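Long-range contacts in carboxylesterase (Est-2) (Archaeoglobus fulgidus, PDB 5FRD), which probably hydrolyses carboxylic esters, and binds a coenzyme A molecule close to its active site: residues I7-V12 against S73-K78; L51-Q56 against D66-Y71; E198-T203 against A226-M231. All blocks are in the same frame, centred on the assembly; numbering follows the deposited sequence. Where two conformers were deposited one is given.

Contact 1. Residues I7-V12 against S73-K78; sequences IDVDGV and SESLKK
The D8 peptide carbonyl is the flat group that meets the helix: the CE methylene of K78 sits 3.4 Å from D8 O, with CD close behind. The ammonium lies farther off, and a water bridges the gap, donating to D8 O and accepting from K78 NZ at 2.9 Å. K78 was deposited in two conformers, so this bridge is tentative. The D8 carboxylate, also modelled twice, turns the other way; in the conformer given, its OD2 receives the G11 N-H on the syn side, 25° out of the carboxylate plane, in an Asx motif.

Beside this water-bridged pair, two branched aliphatic residues of the strand face the helix. I7 holds CG1 between its backbone N and carbonyl carbon (chi1 66°), and an extended chi2 carries CD1 onward until it lies 3.5 Å from S75 OG and 3.6 Å from S75 CA. Serine suits this place because it is small and because its hydroxyl bonds to Y71 O one turn back, so it can tolerate methyl neighbours. V9 splits its branches: CG1 rests 3.7 Å from E74 CB, while CG2 approaches S75 OG at 3.8 Å.

The arrangement belongs to the edge of the alpha/beta hydrolase sheet, where the end of outermost strand 3-9 packs against the later turns of helix 65-79, residues 7-9 and 73-78 running at 139°, nearer antiparallel than perpendicular. The strand then reverses into 12-18 through a type I' turn from V9 to V12, closed by V12 N to V9 O at 2.9 Å. G11 takes a positive phi there at which a CB would jam against the carbonyl of D10. Strand 12-18 adds V14 to the same apolar patch, beside I7, V9 and S75.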
loop_
_atom_site.group_PDB
_atom_site.type_symbol
_atom_site.label_atom_id
_atom_site.label_comp_id
_atom_site.label_asym_id
_atom_site.label_seq_id
_atom_site.Cartn_x
_atom_site.Cartn_y
_atom_site.Cartn_z
ATOM N N ILE A 7 3.288 16.560 9.975
ATOM C CA ILE A 7 2.176 16.695 10.929
ATOM C C ILE A 7 2.569 15.974 12.202
ATOM O O ILE A 7 3.593 15.286 12.285
ATOM C CB ILE A 7 0.855 16.112 10.366
ATOM C CG1 ILE A 7 0.933 14.606 10.181
ATOM C CG2 ILE A 7 0.479 16.838 9.089
ATOM C CD1 ILE A 7 -0.378 13.974 9.808
ATOM N N ASP A 8 1.741 16.149 13.237
ATOM C CA ASP A 8 1.948 15.470 14.513
ATOM C C ASP A 8 0.752 14.594 14.809
ATOM O O ASP A 8 -0.385 15.055 14.716
ATOM C CB ASP A 8 2.108 16.491 15.637
ATOM C CG ASP A 8 2.373 15.814 16.977
ATOM O OD1 ASP A 8 3.524 15.400 17.206
ATOM O OD2 ASP A 8 1.409 15.663 17.768
ATOM N N VAL A 9 1.011 13.334 15.136
ATOM C CA VAL A 9 -0.009 12.420 15.604
ATOM C C VAL A 9 0.368 11.941 17.015
ATOM O O VAL A 9 1.237 11.101 17.170
ATOM C CB VAL A 9 -0.206 11.213 14.658
ATOM C CG1 VAL A 9 -1.235 10.238 15.208
ATOM C CG2 VAL A 9 -0.611 11.713 13.271
ATOM N N ASP A 10 -0.333 12.496 18.027
ATOM C CA ASP A 10 -0.075 12.159 19.444
ATOM C C ASP A 10 1.396 12.239 19.833
ATOM O O ASP A 10 1.912 11.383 20.545
ATOM C CB ASP A 10 -0.581 10.746 19.745
ATOM C CG ASP A 10 -2.042 10.571 19.433
ATOM O OD1 ASP A 10 -2.771 11.583 19.368
ATOM O OD2 ASP A 10 -2.454 9.407 19.247
ATOM N N GLY A 11 2.077 13.252 19.333
ATOM C CA GLY A 11 3.484 13.434 19.612
ATOM C C GLY A 11 4.464 12.705 18.704
ATOM O O GLY A 11 5.669 12.836 18.882
ATOM N N VAL A 12 3.958 11.933 17.740
ATOM C CA VAL A 12 4.790 11.244 16.754
ATOM C C VAL A 12 4.769 12.122 15.492
ATOM O O VAL A 12 3.695 12.417 14.949
ATOM C CB VAL A 12 4.240 9.841 16.442
ATOM C CG1 VAL A 12 5.085 9.122 15.382
ATOM C CG2 VAL A 12 4.188 8.998 17.714
ATOM N N SER A 73 -5.077 6.742 9.695
ATOM C CA SER A 73 -6.346 7.423 9.809
ATOM C C SER A 73 -6.234 8.853 10.355
ATOM O O SER A 73 -6.835 9.776 9.790
ATOM C CB SER A 73 -7.324 6.599 10.615
ATOM O OG SER A 73 -6.879 6.372 11.926
ATOM N N GLU A 74 -5.440 9.027 11.403
ATOM C CA GLU A 74 -5.218 10.354 11.944
ATOM C C GLU A 74 -4.563 11.261 10.928
ATOM O O GLU A 74 -4.891 12.432 10.785
ATOM C CB GLU A 74 -4.367 10.290 13.220
ATOM C CG GLU A 74 -5.099 9.686 14.399
ATOM C CD GLU A 74 -6.256 10.559 14.859
ATOM O OE1 GLU A 74 -6.034 11.744 15.146
ATOM O OE2 GLU A 74 -7.397 10.077 14.873
ATOM N N SER A 75 -3.619 10.704 10.167
ATOM C CA SER A 75 -2.934 11.496 9.159
ATOM C C SER A 75 -3.834 11.882 7.979
ATOM O O SER A 75 -3.757 12.982 7.486
ATOM C CB SER A 75 -1.707 10.731 8.635
ATOM O OG SER A 75 -0.757 10.467 9.651
ATOM N N LEU A 76 -4.705 10.973 7.563
ATOM C CA LEU A 76 -5.678 11.251 6.552
ATOM C C LEU A 76 -6.611 12.373 7.017
ATOM O O LEU A 76 -6.821 13.347 6.324
ATOM C CB LEU A 76 -6.435 9.958 6.196
ATOM C CG LEU A 76 -7.371 9.955 5.019
ATOM C CD1 LEU A 76 -7.707 8.530 4.609
ATOM C CD2 LEU A 76 -8.651 10.755 5.248
ATOM N N LYS A 77 -7.140 12.219 8.221
ATOM C CA LYS A 77 -8.041 13.236 8.766
ATOM C C LYS A 77 -7.399 14.626 8.775
ATOM O O LYS A 77 -8.060 15.615 8.452
ATOM C CB LYS A 77 -8.470 12.857 10.183
ATOM C CG LYS A 77 -9.454 11.716 10.255
ATOM C CD LYS A 77 -9.615 11.245 11.700
ATOM C CE LYS A 77 -10.549 10.058 11.807
ATOM N NZ LYS A 77 -10.656 9.568 13.210
ATOM N N LYS A 78 -6.105 14.700 9.105
ATOM C CA LYS A 78 -5.381 15.984 9.238
ATOM C C LYS A 78 -4.937 16.597 7.921
ATOM O O LYS A 78 -4.518 17.753 7.885
ATOM C CB LYS A 78 -4.153 15.811 10.142
ATOM C CG LYS A 78 -4.498 15.617 11.621
ATOM C CD LYS A 78 -3.270 15.218 12.435
ATOM C CE LYS A 78 -3.620 14.729 13.829
ATOM N NZ LYS A 78 -4.162 15.817 14.682
HETATM O O HOH W 1 -1.850 17.456 15.164
#

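Contact 2. Residues L51-Q56 against D66-Y71; sequences LPNHGQ and DEYAYY
The loop that leaves strand 47-49 of the alpha/beta hydrolase sheet leans on helix 65-79 through L51, P52, N53 and H54, which gather round Y68 and Y71. L51 covers one face of the Y68 ring: its CD1 stands 4.2 Å from the ring centroid in a CH-pi contact, and its CB lies 3.9 Å from CE1. A second CH-pi contact lies alongside, with P52 CG over a face of Y71, 3.9 Å from the centroid; proline suits the place, since its rigid, puckered ring sets CG over the aromatic face without a flexible chain to order.

At the far end of Y68 the hydroxyl accepts from N53 ND2 at 3.0 Å, an almost straight bond (174°) in the amide plane. N53 ND2 also donates to V60 O, so both bonds fix the amide. An alanine in place of Y68 would probably leave N53 without this acceptor and open a gap beside L51 and H54. H54 CE1 comes within 3.4 Å of Y68 OH at the edge of the imidazole, whose rotation is fixed by ND1 donating to P52 O at 2.8 Å, from above the carbonyl plane, and by NE2 bonding to D168 of helix 162-173.

N53 sits at the third position of a type II turn from L51 to H54, where its positive phi (79°) is one that asparagine tolerates well. Turn and helix together form part of the beta-alpha-beta crossover that links parallel strands 47-49 and 83-88 in this fold.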
loop_
_atom_site.group_PDB
_atom_site.type_symbol
_atom_site.label_atom_id
_atom_site.label_comp_id
_atom_site.label_asym_id
_atom_site.label_seq_id
_atom_site.Cartn_x
_atom_site.Cartn_y
_atom_site.Cartn_z
ATOM N N LEU A 51 4.778 5.903 6.898
ATOM C CA LEU A 51 4.378 5.331 8.179
ATOM C C LEU A 51 5.486 5.533 9.195
ATOM O O LEU A 51 6.671 5.547 8.841
ATOM C CB LEU A 51 4.060 3.834 8.040
ATOM C CG LEU A 51 2.805 3.458 7.264
ATOM C CD1 LEU A 51 2.764 1.969 7.002
ATOM C CD2 LEU A 51 1.532 3.935 7.939
ATOM N N PRO A 52 5.119 5.698 10.474
ATOM C CA PRO A 52 6.185 5.714 11.484
ATOM C C PRO A 52 7.133 4.536 11.280
ATOM O O PRO A 52 6.723 3.470 10.790
ATOM C CB PRO A 52 5.413 5.605 12.796
ATOM C CG PRO A 52 4.102 6.249 12.488
ATOM C CD PRO A 52 3.787 5.830 11.067
ATOM N N ASN A 53 8.402 4.765 11.583
ATOM C CA ASN A 53 9.506 3.832 11.314
ATOM C C ASN A 53 10.014 3.802 9.891
ATOM O O ASN A 53 10.921 3.028 9.586
ATOM C CB ASN A 53 9.205 2.407 11.794
ATOM C CG ASN A 53 8.750 2.382 13.239
ATOM O OD1 ASN A 53 9.441 2.914 14.094
ATOM N ND2 ASN A 53 7.578 1.859 13.497
ATOM N N HIS A 54 9.438 4.647 9.031
ATOM C CA HIS A 54 9.761 4.699 7.614
ATOM C C HIS A 54 9.976 6.136 7.183
ATOM O O HIS A 54 9.404 7.079 7.739
ATOM C CB HIS A 54 8.640 4.079 6.785
ATOM C CG HIS A 54 8.282 2.677 7.192
ATOM N ND1 HIS A 54 7.538 2.393 8.311
ATOM C CD2 HIS A 54 8.566 1.492 6.622
ATOM C CE1 HIS A 54 7.390 1.083 8.415
ATOM N NE2 HIS A 54 7.986 0.513 7.394
ATOM N N GLY A 55 10.772 6.314 6.136
ATOM C CA GLY A 55 10.981 7.643 5.540
ATOM C C GLY A 55 11.443 8.669 6.551
ATOM O O GLY A 55 12.363 8.397 7.336
ATOM N N GLN A 56 10.787 9.823 6.542
ATOM C CA GLN A 56 11.141 10.910 7.448
ATOM C C GLN A 56 10.241 11.003 8.676
ATOM O O GLN A 56 10.260 12.007 9.402
ATOM C CB GLN A 56 11.175 12.227 6.696
ATOM C CG GLN A 56 12.125 12.185 5.530
ATOM C CD GLN A 56 13.569 12.192 5.968
ATOM O OE1 GLN A 56 13.930 12.838 6.943
ATOM N NE2 GLN A 56 14.382 11.396 5.296
ATOM N N ASP A 66 -3.273 -2.814 12.887
ATOM C CA ASP A 66 -4.227 -1.859 13.459
ATOM C C ASP A 66 -3.574 -0.576 13.971
ATOM O O ASP A 66 -4.118 0.519 13.796
ATOM C CB ASP A 66 -5.020 -2.501 14.624
ATOM C CG ASP A 66 -6.288 -3.211 14.169
ATOM O OD1 ASP A 66 -6.999 -2.685 13.288
ATOM O OD2 ASP A 66 -6.589 -4.295 14.718
ATOM N N GLU A 67 -2.411 -0.683 14.616
ATOM C CA GLU A 67 -1.700 0.483 15.103
ATOM C C GLU A 67 -1.240 1.391 13.920
ATOM O O GLU A 67 -1.365 2.603 13.978
ATOM C CB GLU A 67 -0.555 0.029 16.022
ATOM C CG GLU A 67 -1.054 -0.381 17.406
ATOM C CD GLU A 67 -0.115 -1.315 18.157
ATOM O OE1 GLU A 67 1.112 -1.081 18.160
ATOM O OE2 GLU A 67 -0.609 -2.298 18.755
ATOM N N TYR A 68 -0.705 0.769 12.859
ATOM C CA TYR A 68 -0.404 1.584 11.690
ATOM C C TYR A 68 -1.651 2.222 11.105
ATOM O O TYR A 68 -1.612 3.348 10.608
ATOM C CB TYR A 68 0.326 0.771 10.603
ATOM C CG TYR A 68 1.808 0.640 10.809
ATOM C CD1 TYR A 68 2.587 1.737 11.133
ATOM C CD2 TYR A 68 2.469 -0.568 10.602
ATOM C CE1 TYR A 68 3.947 1.650 11.314
ATOM C CE2 TYR A 68 3.850 -0.672 10.800
ATOM C CZ TYR A 68 4.586 0.459 11.151
ATOM O OH TYR A 68 5.956 0.396 11.385
ATOM N N ALA A 69 -2.784 1.527 11.144
ATOM C CA ALA A 69 -4.035 2.106 10.673
ATOM C C ALA A 69 -4.494 3.317 11.486
ATOM O O ALA A 69 -5.106 4.231 10.938
ATOM C CB ALA A 69 -5.124 1.040 10.619
ATOM N N TYR A 70 -4.185 3.313 12.780
ATOM C CA TYR A 70 -4.430 4.487 13.594
ATOM C C TYR A 70 -3.615 5.676 13.098
ATOM O O TYR A 70 -4.162 6.757 12.873
ATOM C CB TYR A 70 -4.120 4.210 15.071
ATOM C CG TYR A 70 -4.206 5.448 15.908
ATOM C CD1 TYR A 70 -5.455 5.949 16.260
ATOM C CD2 TYR A 70 -3.069 6.138 16.283
ATOM C CE1 TYR A 70 -5.570 7.112 17.008
ATOM C CE2 TYR A 70 -3.182 7.313 17.028
ATOM C CZ TYR A 70 -4.436 7.782 17.373
ATOM O OH TYR A 70 -4.593 8.932 18.118
ATOM N N TYR A 71 -2.307 5.502 12.912
ATOM C CA TYR A 71 -1.497 6.595 12.368
ATOM C C TYR A 71 -1.963 7.045 10.983
ATOM O O TYR A 71 -2.020 8.241 10.703
ATOM C CB TYR A 71 -0.006 6.262 12.321
ATOM C CG TYR A 71 0.606 6.177 13.684
ATOM C CD1 TYR A 71 0.842 7.335 14.432
ATOM C CD2 TYR A 71 0.921 4.948 14.249
ATOM C CE1 TYR A 71 1.362 7.254 15.716
ATOM C CE2 TYR A 71 1.456 4.860 15.528
ATOM C CZ TYR A 71 1.660 6.014 16.249
ATOM O OH TYR A 71 2.190 5.918 17.517
#

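Contact 3. Residues E198-T203 against A226-M231; sequences EEDKLT and ASHMVM. With COA (coenzyme A), chain C.
H228 ND1 donates to D200 OD2 at 2.9 Å (158°), reaching it on the syn side, and OD2 in turn lies nearly in the plane of the imidazole. The same OD2 takes the hydroxyl proton of T203 OG1 at 2.8 Å, and the two donors arrive from opposite faces of the carboxylate plane. D200 OD1 is gripped separately: T203 N points straight at it over 2.9 Å (179°), an Asx motif, and L202 N adds a weak bond. Aspartate is apt here, since its short chain lets the loop's own N-H groups pin one oxygen while the other is presented to the imidazole; the carboxylate is thereby kept from turning.

The pair matches the acid-histidine pairing of alpha/beta hydrolases. D200 comes from the loop after strand 192-197, H228 from the loop ahead of helix 230-233, and the H228 side chain also touches S89 on the presumed nucleophile elbow. The three are consistent with a Ser-His-Asp catalytic triad.

With CG anti to its backbone N (chi1 -168°), H228 carries that atom toward L202 and T203, and L202 lies over one ring face. Its CB stands above the ring centre, and CD1 makes a CH-pi contact 4.0 Å from the centroid. T203 CG2 packs 3.8 Å from H228 CE1. L202 thus serves two neighbours, for its carbonyl O accepts from N4P of coenzyme A at 2.9 Å, in a pocket where R117 and L121 also bind the ligand. Farther out, the two loops are stapled backbone to backbone by E199 N donating to A226 O at 2.9 Å, and S227 OG packs against D200 CA.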
loop_
_atom_site.group_PDB
_atom_site.type_symbol
_atom_site.label_atom_id
_atom_site.label_comp_id
_atom_site.label_asym_id
_atom_site.label_seq_id
_atom_site.Cartn_x
_atom_site.Cartn_y
_atom_site.Cartn_z
ATOM N N GLU A 198 0.261 -8.677 -13.465
ATOM C CA GLU A 198 0.019 -10.048 -13.960
ATOM C C GLU A 198 1.029 -11.064 -13.432
ATOM O O GLU A 198 0.650 -12.212 -13.203
ATOM C CB GLU A 198 0.015 -9.999 -15.482
ATOM C CG GLU A 198 -0.384 -11.304 -16.162
ATOM C CD GLU A 198 -0.457 -11.143 -17.672
ATOM O OE1 GLU A 198 -1.196 -10.247 -18.138
ATOM O OE2 GLU A 198 0.208 -11.926 -18.383
ATOM N N GLU A 199 2.272 -10.635 -13.187
ATOM C CA GLU A 199 3.358 -11.529 -12.784
ATOM C C GLU A 199 3.594 -11.579 -11.270
ATOM O O GLU A 199 4.505 -12.231 -10.814
ATOM C CB GLU A 199 4.650 -11.109 -13.499
ATOM C CG GLU A 199 4.471 -11.083 -15.010
ATOM C CD GLU A 199 5.744 -10.821 -15.793
ATOM O OE1 GLU A 199 6.845 -11.149 -15.297
ATOM O OE2 GLU A 199 5.619 -10.302 -16.926
ATOM N N ASP A 200 2.760 -10.900 -10.474
ATOM C CA ASP A 200 3.001 -10.799 -9.027
ATOM C C ASP A 200 2.976 -12.181 -8.357
ATOM O O ASP A 200 1.958 -12.889 -8.433
ATOM C CB ASP A 200 1.904 -9.885 -8.417
ATOM C CG ASP A 200 2.158 -9.494 -6.967
ATOM O OD1 ASP A 200 2.894 -10.168 -6.237
ATOM O OD2 ASP A 200 1.561 -8.466 -6.551
ATOM N N LYS A 201 4.062 -12.549 -7.671
ATOM C CA LYS A 201 4.137 -13.823 -6.954
ATOM C C LYS A 201 4.067 -13.673 -5.440
ATOM O O LYS A 201 3.920 -14.659 -4.719
ATOM C CB LYS A 201 5.397 -14.588 -7.372
ATOM C CG LYS A 201 5.353 -14.989 -8.839
ATOM C CD LYS A 201 6.303 -16.091 -9.213
ATOM C CE LYS A 201 5.723 -17.495 -9.180
ATOM N NZ LYS A 201 6.785 -18.507 -8.925
ATOM N N LEU A 202 4.170 -12.447 -4.931
ATOM C CA LEU A 202 4.031 -12.221 -3.504
ATOM C C LEU A 202 2.561 -12.181 -3.101
ATOM O O LEU A 202 2.185 -12.680 -2.046
ATOM C CB LEU A 202 4.740 -10.936 -3.071
ATOM C CG LEU A 202 6.268 -10.968 -3.136
ATOM C CD1 LEU A 202 6.844 -9.591 -2.882
ATOM C CD2 LEU A 202 6.788 -11.990 -2.111
ATOM N N THR A 203 1.756 -11.501 -3.914
ATOM C CA THR A 203 0.311 -11.384 -3.690
ATOM C C THR A 203 -0.308 -11.666 -5.058
ATOM O O THR A 203 -0.522 -10.792 -5.859
ATOM C CB THR A 203 -0.082 -9.984 -3.161
ATOM O OG1 THR A 203 0.437 -8.964 -4.003
ATOM C CG2 THR A 203 0.448 -9.754 -1.770
ATOM N N ALA A 226 3.849 -6.360 -15.397
ATOM C CA ALA A 226 4.223 -5.899 -14.063
ATOM C C ALA A 226 4.072 -7.033 -13.084
ATOM O O ALA A 226 3.284 -7.969 -13.297
ATOM C CB ALA A 226 3.348 -4.747 -13.650
ATOM N N SER A 227 4.818 -6.944 -11.993
ATOM C CA SER A 227 4.713 -7.867 -10.893
ATOM C C SER A 227 4.153 -7.097 -9.691
ATOM O O SER A 227 3.286 -6.249 -9.865
ATOM C CB SER A 227 6.090 -8.493 -10.638
ATOM O OG SER A 227 6.061 -9.407 -9.556
ATOM N N HIS A 228 4.642 -7.374 -8.506
ATOM C CA HIS A 228 4.154 -6.758 -7.262
ATOM C C HIS A 228 4.315 -5.261 -7.262
ATOM O O HIS A 228 3.421 -4.563 -6.763
ATOM C CB HIS A 228 4.885 -7.399 -6.088
ATOM C CG HIS A 228 4.341 -7.101 -4.726
ATOM N ND1 HIS A 228 3.082 -7.474 -4.343
ATOM C CD2 HIS A 228 4.927 -6.570 -3.629
ATOM C CE1 HIS A 228 2.909 -7.177 -3.064
ATOM N NE2 HIS A 228 4.002 -6.607 -2.610
ATOM N N MET A 229 5.392 -4.744 -7.843
ATOM C CA MET A 229 5.691 -3.294 -7.818
ATOM C C MET A 229 5.066 -2.522 -8.991
ATOM O O MET A 229 5.673 -1.628 -9.588
ATOM C CB MET A 229 7.211 -3.071 -7.763
ATOM C CG MET A 229 7.909 -3.763 -6.626
ATOM S SD MET A 229 7.164 -3.466 -5.018
ATOM C CE MET A 229 7.337 -1.708 -4.878
ATOM N N VAL A 230 3.803 -2.833 -9.260
ATOM C CA VAL A 230 3.082 -2.353 -10.425
ATOM C C VAL A 230 3.040 -0.827 -10.567
ATOM O O VAL A 230 3.106 -0.289 -11.658
ATOM C CB VAL A 230 1.689 -2.994 -10.465
ATOM C CG1 VAL A 230 0.850 -2.637 -9.232
ATOM C CG2 VAL A 230 0.947 -2.614 -11.722
ATOM N N MET A 231 2.954 -0.097 -9.448
ATOM C CA MET A 231 2.870 1.369 -9.510
ATOM C C MET A 231 4.175 2.016 -9.949
ATOM O O MET A 231 4.155 3.147 -10.397
ATOM C CB MET A 231 2.413 1.945 -8.157
ATOM C CG MET A 231 3.446 1.915 -7.036
ATOM S SD MET A 231 4.028 0.312 -6.483
ATOM C CE MET A 231 2.471 -0.291 -5.917
HETATM N N1A COA C . -6.550 -14.596 -0.463
HETATM C C2A COA C . -7.171 -15.728 -0.822
HETATM N N3A COA C . -6.784 -16.922 -0.354
HETATM C C4A COA C . -5.757 -17.024 0.519
HETATM C C5A COA C . -5.037 -15.847 0.959
HETATM C C6A COA C . -5.507 -14.582 0.421
HETATM N N6A COA C . -4.883 -13.439 0.775
HETATM N N7A COA C . -4.055 -16.218 1.795
HETATM C C8A COA C . -4.169 -17.554 1.908
HETATM N N9A COA C . -5.178 -18.017 1.141
HETATM C C1B COA C . -5.549 -19.438 0.999
HETATM C C2B COA C . -4.472 -20.119 0.205
HETATM O O2B COA C . -4.717 -19.952 -1.190
HETATM C C3B COA C . -4.561 -21.542 0.731
HETATM O O3B COA C . -5.606 -22.225 0.040
HETATM P P3B COA C . -5.442 -23.742 -0.497
HETATM O O7A COA C . -5.260 -24.505 0.798
HETATM O O8A COA C . -4.230 -23.680 -1.404
HETATM O O9A COA C . -6.739 -23.995 -1.233
HETATM C C4B COA C . -4.943 -21.363 2.188
HETATM O O4B COA C . -5.565 -20.065 2.266
HETATM C C5B COA C . -3.776 -21.437 3.160
HETATM O O5B COA C . -2.797 -20.450 2.798
HETATM P P1A COA C . -1.906 -19.710 3.909
HETATM O O1A COA C . -2.730 -19.269 5.047
HETATM O O2A COA C . -1.143 -18.632 3.137
HETATM O O3A COA C . -0.877 -20.782 4.524
HETATM P P2A COA C . 0.115 -21.805 3.777
HETATM O O4A COA C . 0.865 -22.390 4.943
HETATM O O5A COA C . -0.644 -22.630 2.784
HETATM O O6A COA C . 1.119 -20.930 2.858
HETATM C CBP COA C . 2.846 -19.420 2.277
HETATM C CCP COA C . 2.060 -20.030 3.429
HETATM C CDP COA C . 3.817 -18.393 2.857
HETATM C CEP COA C . 3.627 -20.546 1.571
HETATM C CAP COA C . 1.857 -18.734 1.301
HETATM O OAP COA C . 1.020 -17.789 2.017
HETATM C C9P COA C . 2.563 -18.030 0.162
HETATM O O9P COA C . 3.139 -18.672 -0.691
HETATM N N8P COA C . 2.485 -16.687 0.137
HETATM C C7P COA C . 2.968 -15.864 -0.974
HETATM C C6P COA C . 4.411 -15.395 -0.822
HETATM C C5P COA C . 4.711 -14.342 0.228
HETATM O O5P COA C . 5.642 -14.502 1.027
HETATM N N4P COA C . 3.977 -13.227 0.201
HETATM C C3P COA C . 4.235 -12.100 1.067
HETATM C C2P COA C . 2.932 -11.422 1.419
HETATM S S1P COA C . 3.296 -9.931 2.371
HETATM O O HOH W 2 0.654 -6.209 -7.932
#

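How the contacts relate
From the N terminus, strand 3-9 opens contact 1, which closes only when the chain returns as the later part of helix 65-79. Contact 2 falls within that span: its shorter loop runs from residues 51-56 to the earlier part of the same helix. Shared use of the helix brings the two together, with V9 packing on Y70 and Y71, so the edge hairpin, the post-strand loop and the helix form one continuous region. Contact 3 follows in series, joining the loops after strands 192-197 and 218-223 on the opposite side of the chain's centre. Its nearest atoms stay about 12 Å from contact 2 and about 17 Å from contact 1.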